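Local structure of SusD homolog (Bacteroides ovatus, 4F53) at residues A[153-164]-A[214-224]; A[34-42]-A[116-126]. The protein probably binds mucin O-glycans at the cell surface as a TPR-like outer-membrane lipoprotein of the SusD family. All coordinates share one frame; numbering follows the deposited sequence. Where two conformers were deposited one is given.

Contact 1 of 2, residues A[153-164]-A[214-224]; sequences QAVYAKMLEDLD and FNVNGKTSQQL. With CA (calcium ion), chain D.
Leu160 of helix 152-173 meets Val216, Phe214 and Leu224 on the hairpin-plus-helix segment 214-224, and its side chain can be traced outward. Leu160 CB lies 4.1 Å from Val216 CG2. With CG turned anti to the carbonyl carbon (chi1 -81°), Leu160 CD1 is carried into the middle of the cluster, where it meets that same Val216 CG2, Phe214 CZ and Leu224 CD1, each at 4.0 Å. Val216 CG1, for its part, rests against Ala157 O. Polar contacts follow toward Asp164. Asn217 ND2 donates to Glu161 OE1 over 3.1 Å, within its own amide plane but from above the carboxylate plane, while Asn217 OD1 binds the calcium ion at 2.3 Å. Water 2, also a ligand of the ion, donates to Glu161 OE1, so this carboxylate acts from the second shell. Asn217 is the second residue of the type I' turn Val216-Lys219; from the last, Lys219 NZ reaches Asp164 OD2 at 2.8 Å in a salt bridge. Asp164 OD1 pairs in turn with Lys201, and Lys219 NZ with Glu227. The hairpin 215-220 thus lies against helix 152-173, whose Tyr156 and Met159 pack on helices 110-131 and 190-207, while Leu224 reaches Ala205 of the latter.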
loop_
_atom_site.group_PDB
_atom_site.type_symbol
_atom_site.label_atom_id
_atom_site.label_comp_id
_atom_site.label_asym_id
_atom_site.label_seq_id
_atom_site.Cartn_x
_atom_site.Cartn_y
_atom_site.Cartn_z
ATOM N N GLN A 153 11.628 -12.102 -9.686
ATOM C CA GLN A 153 11.821 -11.729 -11.085
ATOM C C GLN A 153 10.909 -12.547 -12.029
ATOM O O GLN A 153 10.292 -11.967 -12.930
ATOM C CB GLN A 153 13.263 -11.876 -11.523
ATOM C CG GLN A 153 13.399 -11.382 -12.986
ATOM C CD GLN A 153 14.778 -11.358 -13.532
ATOM O OE1 GLN A 153 15.758 -11.624 -12.837
ATOM N NE2 GLN A 153 14.860 -11.035 -14.806
ATOM N N ALA A 154 10.827 -13.869 -11.817
ATOM C CA ALA A 154 9.953 -14.742 -12.596
ATOM C C ALA A 154 8.475 -14.403 -12.357
ATOM O O ALA A 154 7.692 -14.447 -13.302
ATOM C CB ALA A 154 10.218 -16.215 -12.267
ATOM N N VAL A 155 8.103 -14.001 -11.127
ATOM C CA VAL A 155 6.727 -13.588 -10.785
ATOM C C VAL A 155 6.378 -12.312 -11.560
ATOM O O VAL A 155 5.358 -12.290 -12.252
ATOM C CB VAL A 155 6.529 -13.407 -9.267
ATOM C CG1 VAL A 155 5.144 -12.841 -8.959
ATOM C CG2 VAL A 155 6.749 -14.727 -8.523
ATOM N N TYR A 156 7.252 -11.275 -11.489
ATOM C CA TYR A 156 7.045 -10.011 -12.199
ATOM C C TYR A 156 6.999 -10.224 -13.721
ATOM O O TYR A 156 6.118 -9.674 -14.369
ATOM C CB TYR A 156 8.144 -8.987 -11.824
ATOM C CG TYR A 156 7.731 -8.065 -10.692
ATOM C CD1 TYR A 156 7.636 -8.533 -9.377
ATOM C CD2 TYR A 156 7.429 -6.730 -10.933
ATOM C CE1 TYR A 156 7.257 -7.685 -8.333
ATOM C CE2 TYR A 156 7.032 -5.880 -9.903
ATOM C CZ TYR A 156 6.951 -6.359 -8.601
ATOM O OH TYR A 156 6.544 -5.509 -7.600
ATOM N N ALA A 157 7.906 -11.057 -14.279
ATOM C CA ALA A 157 7.952 -11.321 -15.720
ATOM C C ALA A 157 6.673 -12.018 -16.197
ATOM O O ALA A 157 6.111 -11.603 -17.212
ATOM C CB ALA A 157 9.176 -12.147 -16.081
ATOM N N LYS A 158 6.186 -13.037 -15.456
ATOM C CA LYS A 158 4.949 -13.729 -15.828
ATOM C C LYS A 158 3.743 -12.760 -15.721
ATOM O O LYS A 158 2.961 -12.660 -16.662
ATOM C CB LYS A 158 4.730 -14.991 -14.986
ATOM C CG LYS A 158 3.439 -15.698 -15.337
ATOM C CD LYS A 158 3.255 -17.042 -14.655
ATOM C CE LYS A 158 1.785 -17.378 -14.479
ATOM N NZ LYS A 158 1.013 -17.367 -15.762
HETATM N N MSE A 159 3.642 -12.005 -14.622
HETATM C CA MSE A 159 2.576 -11.028 -14.407
HETATM C C MSE A 159 2.521 -9.995 -15.513
HETATM O O MSE A 159 1.436 -9.718 -16.026
HETATM C CB MSE A 159 2.755 -10.286 -13.061
HETATM C CG MSE A 159 2.388 -11.126 -11.833
HETATM SE SE MSE A 159 2.775 -10.088 -10.220
HETATM C CE MSE A 159 1.910 -11.312 -9.031
ATOM N N LEU A 160 3.683 -9.423 -15.885
ATOM C CA LEU A 160 3.754 -8.367 -16.904
ATOM C C LEU A 160 3.367 -8.913 -18.279
ATOM O O LEU A 160 2.614 -8.255 -19.002
ATOM C CB LEU A 160 5.123 -7.660 -16.927
ATOM C CG LEU A 160 5.291 -6.562 -15.843
ATOM C CD1 LEU A 160 6.783 -6.290 -15.540
ATOM C CD2 LEU A 160 4.578 -5.245 -16.250
ATOM N N GLU A 161 3.779 -10.150 -18.590
ATOM C CA GLU A 161 3.452 -10.814 -19.846
ATOM C C GLU A 161 1.941 -11.130 -19.912
ATOM O O GLU A 161 1.317 -10.930 -20.952
ATOM C CB GLU A 161 4.291 -12.082 -19.973
ATOM C CG GLU A 161 4.021 -12.881 -21.234
ATOM C CD GLU A 161 5.027 -13.976 -21.533
ATOM O OE1 GLU A 161 6.207 -13.838 -21.137
ATOM O OE2 GLU A 161 4.638 -14.963 -22.195
ATOM N N ASP A 162 1.369 -11.638 -18.816
ATOM C CA ASP A 162 -0.062 -11.931 -18.752
ATOM C C ASP A 162 -0.881 -10.636 -18.787
ATOM O O ASP A 162 -1.918 -10.593 -19.460
ATOM C CB ASP A 162 -0.420 -12.782 -17.507
ATOM C CG ASP A 162 0.137 -14.208 -17.549
ATOM O OD1 ASP A 162 0.532 -14.672 -18.656
ATOM O OD2 ASP A 162 0.230 -14.836 -16.479
ATOM N N LEU A 163 -0.378 -9.563 -18.136
ATOM C CA LEU A 163 -1.037 -8.262 -18.125
ATOM C C LEU A 163 -1.148 -7.696 -19.560
ATOM O O LEU A 163 -2.201 -7.159 -19.912
ATOM C CB LEU A 163 -0.278 -7.298 -17.193
ATOM C CG LEU A 163 -0.921 -5.957 -16.862
ATOM C CD1 LEU A 163 -2.382 -6.120 -16.471
ATOM C CD2 LEU A 163 -0.121 -5.256 -15.813
ATOM N N ASP A 164 -0.092 -7.864 -20.402
ATOM C CA ASP A 164 -0.124 -7.449 -21.818
ATOM C C ASP A 164 -1.275 -8.135 -22.581
ATOM O O ASP A 164 -1.948 -7.488 -23.383
ATOM C CB ASP A 164 1.206 -7.751 -22.516
ATOM C CG ASP A 164 2.178 -6.589 -22.529
ATOM O OD1 ASP A 164 1.726 -5.437 -22.358
ATOM O OD2 ASP A 164 3.392 -6.828 -22.745
ATOM N N PHE A 214 16.844 -5.477 -16.562
ATOM C CA PHE A 214 15.537 -6.125 -16.521
ATOM C C PHE A 214 14.753 -5.875 -17.812
ATOM O O PHE A 214 14.656 -4.738 -18.293
ATOM C CB PHE A 214 14.697 -5.681 -15.297
ATOM C CG PHE A 214 13.275 -6.220 -15.306
ATOM C CD1 PHE A 214 13.026 -7.578 -15.149
ATOM C CD2 PHE A 214 12.199 -5.381 -15.565
ATOM C CE1 PHE A 214 11.730 -8.075 -15.176
ATOM C CE2 PHE A 214 10.902 -5.881 -15.599
ATOM C CZ PHE A 214 10.673 -7.222 -15.388
ATOM N N ASN A 215 14.176 -6.943 -18.342
ATOM C CA ASN A 215 13.313 -6.890 -19.509
ATOM C C ASN A 215 12.350 -8.079 -19.485
ATOM O O ASN A 215 12.644 -9.100 -18.869
ATOM C CB ASN A 215 14.118 -6.838 -20.841
ATOM C CG ASN A 215 14.796 -8.139 -21.188
ATOM O OD1 ASN A 215 14.249 -8.971 -21.916
ATOM N ND2 ASN A 215 15.959 -8.374 -20.598
ATOM N N VAL A 216 11.189 -7.912 -20.130
ATOM C CA VAL A 216 10.158 -8.932 -20.313
ATOM C C VAL A 216 10.005 -9.070 -21.820
ATOM O O VAL A 216 9.479 -8.158 -22.464
ATOM C CB VAL A 216 8.813 -8.615 -19.602
ATOM C CG1 VAL A 216 7.823 -9.761 -19.762
ATOM C CG2 VAL A 216 9.027 -8.312 -18.130
ATOM N N ASN A 217 10.525 -10.181 -22.391
ATOM C CA ASN A 217 10.520 -10.459 -23.829
ATOM C C ASN A 217 11.141 -9.287 -24.614
ATOM O O ASN A 217 10.584 -8.865 -25.644
ATOM C CB ASN A 217 9.095 -10.764 -24.324
ATOM C CG ASN A 217 8.437 -11.904 -23.592
ATOM O OD1 ASN A 217 9.067 -12.916 -23.307
ATOM N ND2 ASN A 217 7.156 -11.759 -23.263
ATOM N N GLY A 218 12.268 -8.767 -24.101
ATOM C CA GLY A 218 13.000 -7.670 -24.727
ATOM C C GLY A 218 12.526 -6.284 -24.338
ATOM O O GLY A 218 13.194 -5.307 -24.672
ATOM N N LYS A 219 11.372 -6.169 -23.636
ATOM C CA LYS A 219 10.820 -4.872 -23.201
ATOM C C LYS A 219 11.395 -4.476 -21.856
ATOM O O LYS A 219 11.201 -5.183 -20.875
ATOM C CB LYS A 219 9.288 -4.917 -23.112
ATOM C CG LYS A 219 8.539 -5.187 -24.423
ATOM C CD LYS A 219 7.072 -5.481 -24.061
ATOM C CE LYS A 219 6.109 -5.543 -25.217
ATOM N NZ LYS A 219 4.705 -5.373 -24.735
ATOM N N THR A 220 12.101 -3.357 -21.803
ATOM C CA THR A 220 12.707 -2.827 -20.571
ATOM C C THR A 220 11.654 -2.135 -19.708
ATOM O O THR A 220 10.525 -1.904 -20.174
ATOM C CB THR A 220 13.821 -1.827 -20.938
ATOM O OG1 THR A 220 13.219 -0.728 -21.618
ATOM C CG2 THR A 220 14.913 -2.452 -21.811
ATOM N N SER A 221 12.023 -1.782 -18.466
ATOM C CA SER A 221 11.139 -1.030 -17.567
ATOM C C SER A 221 10.637 0.261 -18.273
ATOM O O SER A 221 9.440 0.541 -18.261
ATOM C CB SER A 221 11.858 -0.667 -16.273
ATOM O OG SER A 221 12.314 -1.809 -15.577
ATOM N N GLN A 222 11.553 1.015 -18.901
ATOM C CA GLN A 222 11.221 2.227 -19.653
ATOM C C GLN A 222 10.155 1.949 -20.737
ATOM O O GLN A 222 9.172 2.688 -20.824
ATOM C CB GLN A 222 12.487 2.820 -20.324
ATOM C CG GLN A 222 12.153 3.950 -21.295
ATOM C CD GLN A 222 13.328 4.583 -21.963
ATOM O OE1 GLN A 222 14.471 4.159 -21.821
ATOM N NE2 GLN A 222 13.047 5.602 -22.757
ATOM N N GLN A 223 10.369 0.896 -21.543
ATOM C CA GLN A 223 9.488 0.504 -22.644
ATOM C C GLN A 223 8.097 0.115 -22.157
ATOM O O GLN A 223 7.114 0.522 -22.764
ATOM C CB GLN A 223 10.103 -0.654 -23.449
ATOM C CG GLN A 223 9.290 -1.073 -24.681
ATOM C CD GLN A 223 10.009 -2.064 -25.570
ATOM O OE1 GLN A 223 11.230 -2.283 -25.470
ATOM N NE2 GLN A 223 9.266 -2.655 -26.494
ATOM N N LEU A 224 8.014 -0.679 -21.080
ATOM C CA LEU A 224 6.730 -1.118 -20.517
ATOM C C LEU A 224 5.931 0.095 -20.031
ATOM O O LEU A 224 4.741 0.197 -20.308
ATOM C CB LEU A 224 6.962 -2.126 -19.367
ATOM C CG LEU A 224 7.600 -3.477 -19.783
ATOM C CD1 LEU A 224 8.215 -4.173 -18.596
ATOM C CD2 LEU A 224 6.585 -4.381 -20.492
HETATM CA CA CA D . 9.696 -15.089 -23.768
HETATM O O HOH W 1 12.731 -11.080 -16.819
HETATM O O HOH W 2 7.763 -15.933 -22.306
HETATM O O HOH W 3 4.930 -9.610 -23.504
HETATM O O HOH W 4 9.907 -17.388 -22.261
HETATM O O HOH W 5 11.459 -13.841 -25.305
#

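Contact 2 of 2, residues A[34-42]-A[116-126]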
loop_
_atom_site.group_PDB
_atom_site.type_symbol
_atom_site.label_atom_id
_atom_site.label_comp_id
_atom_site.label_asym_id
_atom_site.label_seq_id
_atom_site.Cartn_x
_atom_site.Cartn_y
_atom_site.Cartn_z
ATOM N N ASN A 34 -15.653 -12.109 -5.226
ATOM C CA ASN A 34 -14.762 -12.446 -4.118
ATOM C C ASN A 34 -13.286 -12.163 -4.546
ATOM O O ASN A 34 -12.499 -11.649 -3.756
ATOM C CB ASN A 34 -14.989 -13.920 -3.674
ATOM C CG ASN A 34 -16.430 -14.337 -3.333
ATOM O OD1 ASN A 34 -17.346 -13.521 -3.119
ATOM N ND2 ASN A 34 -16.668 -15.649 -3.259
ATOM N N LEU A 35 -12.937 -12.494 -5.798
ATOM C CA LEU A 35 -11.585 -12.270 -6.322
ATOM C C LEU A 35 -11.293 -10.784 -6.370
ATOM O O LEU A 35 -10.206 -10.357 -5.962
ATOM C CB LEU A 35 -11.391 -12.914 -7.706
ATOM C CG LEU A 35 -11.587 -14.468 -7.814
ATOM C CD1 LEU A 35 -11.243 -14.942 -9.200
ATOM C CD2 LEU A 35 -10.742 -15.254 -6.779
ATOM N N GLN A 36 -12.290 -9.983 -6.801
ATOM C CA GLN A 36 -12.152 -8.519 -6.878
ATOM C C GLN A 36 -11.891 -7.911 -5.487
ATOM O O GLN A 36 -11.059 -7.015 -5.335
ATOM C CB GLN A 36 -13.411 -7.914 -7.495
ATOM C CG GLN A 36 -13.299 -6.440 -7.755
ATOM C CD GLN A 36 -14.570 -5.849 -8.272
ATOM O OE1 GLN A 36 -15.559 -5.691 -7.548
ATOM N NE2 GLN A 36 -14.564 -5.502 -9.541
ATOM N N ASP A 37 -12.596 -8.416 -4.481
ATOM C CA ASP A 37 -12.506 -7.918 -3.121
ATOM C C ASP A 37 -11.094 -8.038 -2.521
ATOM O O ASP A 37 -10.670 -7.146 -1.787
ATOM C CB ASP A 37 -13.514 -8.686 -2.249
ATOM C CG ASP A 37 -13.403 -8.391 -0.759
ATOM O OD1 ASP A 37 -13.352 -7.202 -0.391
ATOM O OD2 ASP A 37 -13.293 -9.347 0.021
ATOM N N LEU A 38 -10.381 -9.123 -2.826
ATOM C CA LEU A 38 -9.080 -9.442 -2.222
ATOM C C LEU A 38 -7.937 -8.509 -2.645
ATOM O O LEU A 38 -6.856 -8.576 -2.032
ATOM C CB LEU A 38 -8.709 -10.930 -2.441
ATOM C CG LEU A 38 -9.635 -11.883 -1.650
ATOM C CD1 LEU A 38 -9.593 -13.303 -2.207
ATOM C CD2 LEU A 38 -9.367 -11.816 -0.124
HETATM N N MSE A 39 -8.173 -7.586 -3.606
HETATM C CA MSE A 39 -7.134 -6.595 -3.962
HETATM C C MSE A 39 -6.860 -5.633 -2.791
HETATM O O MSE A 39 -5.749 -5.133 -2.627
HETATM C CB MSE A 39 -7.560 -5.781 -5.203
HETATM C CG MSE A 39 -7.771 -6.669 -6.442
HETATM SE SE MSE A 39 -7.782 -5.602 -8.068
HETATM C CE MSE A 39 -9.479 -4.876 -7.914
HETATM N N MSE A 40 -7.909 -5.355 -2.005
HETATM C CA MSE A 40 -7.920 -4.446 -0.845
HETATM C C MSE A 40 -9.037 -4.989 0.059
HETATM O O MSE A 40 -10.172 -4.496 0.013
HETATM C CB MSE A 40 -8.174 -3.008 -1.343
HETATM C CG MSE A 40 -7.791 -1.948 -0.324
HETATM SE SE MSE A 40 -5.856 -1.868 -0.006
HETATM C CE MSE A 40 -5.343 -1.345 -1.818
ATOM N N PRO A 41 -8.757 -6.110 0.778
ATOM C CA PRO A 41 -9.840 -6.855 1.451
ATOM C C PRO A 41 -10.683 -6.086 2.456
ATOM O O PRO A 41 -10.191 -5.295 3.239
ATOM C CB PRO A 41 -9.129 -8.027 2.123
ATOM C CG PRO A 41 -7.658 -7.727 2.013
ATOM C CD PRO A 41 -7.474 -6.853 0.839
ATOM N N GLU A 42 -11.988 -6.340 2.384
ATOM C CA GLU A 42 -13.017 -5.755 3.223
ATOM C C GLU A 42 -13.158 -6.485 4.570
ATOM O O GLU A 42 -13.404 -5.805 5.577
ATOM C CB GLU A 42 -14.352 -5.770 2.485
ATOM C CG GLU A 42 -15.459 -5.095 3.263
ATOM C CD GLU A 42 -16.833 -5.119 2.633
ATOM O OE1 GLU A 42 -16.923 -5.041 1.388
ATOM O OE2 GLU A 42 -17.821 -5.182 3.392
ATOM N N ALA A 116 -10.356 -12.151 -13.881
ATOM C CA ALA A 116 -9.915 -13.066 -12.821
ATOM C C ALA A 116 -8.379 -13.054 -12.721
ATOM O O ALA A 116 -7.843 -12.950 -11.617
ATOM C CB ALA A 116 -10.427 -14.480 -13.092
ATOM N N GLU A 117 -7.683 -13.090 -13.878
ATOM C CA GLU A 117 -6.221 -13.017 -13.956
ATOM C C GLU A 117 -5.696 -11.652 -13.507
ATOM O O GLU A 117 -4.650 -11.600 -12.865
ATOM C CB GLU A 117 -5.717 -13.315 -15.379
ATOM C CG GLU A 117 -4.299 -13.866 -15.408
ATOM C CD GLU A 117 -4.130 -15.208 -14.718
ATOM O OE1 GLU A 117 -5.112 -15.987 -14.667
ATOM O OE2 GLU A 117 -3.015 -15.477 -14.216
ATOM N N LEU A 118 -6.404 -10.554 -13.852
ATOM C CA LEU A 118 -6.032 -9.199 -13.434
ATOM C C LEU A 118 -6.061 -9.101 -11.895
ATOM O O LEU A 118 -5.127 -8.560 -11.313
ATOM C CB LEU A 118 -6.951 -8.141 -14.074
ATOM C CG LEU A 118 -6.684 -6.656 -13.701
ATOM C CD1 LEU A 118 -5.309 -6.200 -14.151
ATOM C CD2 LEU A 118 -7.741 -5.749 -14.298
ATOM N N TYR A 119 -7.110 -9.666 -11.240
ATOM C CA TYR A 119 -7.256 -9.668 -9.782
ATOM C C TYR A 119 -6.143 -10.479 -9.160
ATOM O O TYR A 119 -5.540 -10.014 -8.201
ATOM C CB TYR A 119 -8.642 -10.210 -9.354
ATOM C CG TYR A 119 -9.822 -9.458 -9.944
ATOM C CD1 TYR A 119 -9.724 -8.102 -10.273
ATOM C CD2 TYR A 119 -11.046 -10.093 -10.147
ATOM C CE1 TYR A 119 -10.813 -7.403 -10.791
ATOM C CE2 TYR A 119 -12.135 -9.407 -10.687
ATOM C CZ TYR A 119 -12.020 -8.061 -10.986
ATOM O OH TYR A 119 -13.094 -7.401 -11.520
ATOM N N ARG A 120 -5.818 -11.648 -9.752
ATOM C CA ARG A 120 -4.706 -12.513 -9.338
ATOM C C ARG A 120 -3.374 -11.755 -9.339
ATOM O O ARG A 120 -2.638 -11.836 -8.366
ATOM C CB ARG A 120 -4.602 -13.725 -10.268
ATOM C CG ARG A 120 -3.688 -14.783 -9.725
ATOM C CD ARG A 120 -3.387 -15.772 -10.815
ATOM N NE ARG A 120 -2.463 -16.790 -10.333
ATOM C CZ ARG A 120 -1.695 -17.527 -11.118
ATOM N NH1 ARG A 120 -1.727 -17.361 -12.434
ATOM N NH2 ARG A 120 -0.881 -18.430 -10.596
ATOM N N ILE A 121 -3.080 -11.004 -10.430
ATOM C CA ILE A 121 -1.867 -10.197 -10.537
ATOM C C ILE A 121 -1.802 -9.160 -9.384
ATOM O O ILE A 121 -0.815 -9.157 -8.664
ATOM C CB ILE A 121 -1.739 -9.545 -11.939
ATOM C CG1 ILE A 121 -1.505 -10.645 -12.992
ATOM C CG2 ILE A 121 -0.591 -8.512 -11.946
ATOM C CD1 ILE A 121 -1.633 -10.236 -14.452
ATOM N N VAL A 122 -2.865 -8.359 -9.167
ATOM C CA VAL A 122 -2.914 -7.321 -8.117
ATOM C C VAL A 122 -2.754 -7.949 -6.709
ATOM O O VAL A 122 -1.994 -7.418 -5.893
ATOM C CB VAL A 122 -4.219 -6.452 -8.197
ATOM C CG1 VAL A 122 -4.256 -5.375 -7.109
ATOM C CG2 VAL A 122 -4.393 -5.821 -9.576
ATOM N N VAL A 123 -3.457 -9.073 -6.432
ATOM C CA VAL A 123 -3.436 -9.739 -5.125
ATOM C C VAL A 123 -2.058 -10.339 -4.869
ATOM O O VAL A 123 -1.463 -10.100 -3.823
ATOM C CB VAL A 123 -4.561 -10.802 -4.987
ATOM C CG1 VAL A 123 -4.412 -11.606 -3.695
ATOM C CG2 VAL A 123 -5.926 -10.138 -5.042
HETATM N N MSE A 124 -1.544 -11.088 -5.832
HETATM C CA MSE A 124 -0.255 -11.752 -5.681
HETATM C C MSE A 124 0.905 -10.750 -5.810
HETATM O O MSE A 124 1.989 -11.031 -5.306
HETATM C CB MSE A 124 -0.139 -12.964 -6.621
HETATM C CG MSE A 124 -1.175 -14.037 -6.274
HETATM SE SE MSE A 124 -1.000 -14.674 -4.418
HETATM C CE MSE A 124 -2.899 -15.121 -3.977
ATOM N N LEU A 125 0.652 -9.565 -6.388
ATOM C CA LEU A 125 1.625 -8.454 -6.400
ATOM C C LEU A 125 1.869 -8.007 -4.950
ATOM O O LEU A 125 3.009 -7.815 -4.591
ATOM C CB LEU A 125 1.161 -7.262 -7.270
ATOM C CG LEU A 125 2.127 -6.058 -7.417
ATOM C CD1 LEU A 125 3.450 -6.474 -8.107
ATOM C CD2 LEU A 125 1.467 -4.934 -8.205
ATOM N N ARG A 126 0.811 -7.893 -4.114
ATOM C CA ARG A 126 0.940 -7.553 -2.677
ATOM C C ARG A 126 1.804 -8.593 -1.961
ATOM O O ARG A 126 2.669 -8.233 -1.170
ATOM C CB ARG A 126 -0.418 -7.509 -1.941
ATOM C CG ARG A 126 -1.490 -6.621 -2.512
ATOM C CD ARG A 126 -2.766 -6.804 -1.707
ATOM N NE ARG A 126 -2.493 -6.612 -0.281
ATOM C CZ ARG A 126 -3.103 -5.744 0.510
ATOM N NH1 ARG A 126 -4.096 -4.997 0.044
ATOM N NH2 ARG A 126 -2.745 -5.633 1.779
#
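Arg126 NH1 donates to Met39 O over 3.1 Å at an N-H...O angle of 158°; the oxygen lies in the guanidinium plane, whereas the donor sits above the carbonyl plane. This joins the type I turn Asp37-Met40, where the chain leaves the helix that includes 34-37, to helix 110-131 within the TPR-like helical part of this SusD homolog. A bend at chi3 swings the guanidinium toward the turn, and its NH2 forms a salt bridge with Asp51. The other polar link is weak: Gln36 NE2 to Tyr119 OH, 3.1 Å with an angle of only 132°. Asp183 is the stronger partner of that NE2, and Gln36 OE1 accepts from Arg184 N, so both ends of the buried amide are engaged.

Packing centres on the Tyr119 ring. Gln36 CA stands over one face of the Tyr119 ring in a CH-pi contact, 3.8 Å from the centroid and 11° off the normal, while Leu35 CB touches Tyr119 CD2 at 3.7 Å. Selenomethionine Met39 makes an oblique Met-aromatic contact, its SE being 3.9 Å from Tyr119 CD1. With Tyr119 cut back to an alanine, a gap is likely to open beneath Gln36 CA, Met39 SE would lose its aromatic neighbour, and Gln36 NE2 its weak hydroxyl partner. Farther along the helix, Met39 SE also packs on Val122 CG1 at 3.7 Å. Val123 lies beside the turn, its CG2 meeting Leu38 CB and, nearer still, Leu38 O at 3.5 Å.

How the contacts relate
From the N terminus, the helix containing 34-37 runs into the turn Asp37-Met40, and contact 2 closes a loop of 73 intervening residues, 46 of them helical, when 116-126 arrives. Helix 152-173 comes next in the chain after helix 110-131; from it contact 1 spans 49 residues, 27 of them helical, to the hairpin and the start of helix 221-231. The loops are in series, neither nested nor crossed. The two contacts lie about 19 Å apart, centre to centre, yet they touch: Met159 CE of 153-164 lies 3.4 Å from Leu125 N of 116-126. The neighbouring helices 110-131 and 152-173 thus join the turn Asp37-Met40, through contact 2, to the calcium-bearing hairpin, through contact 1.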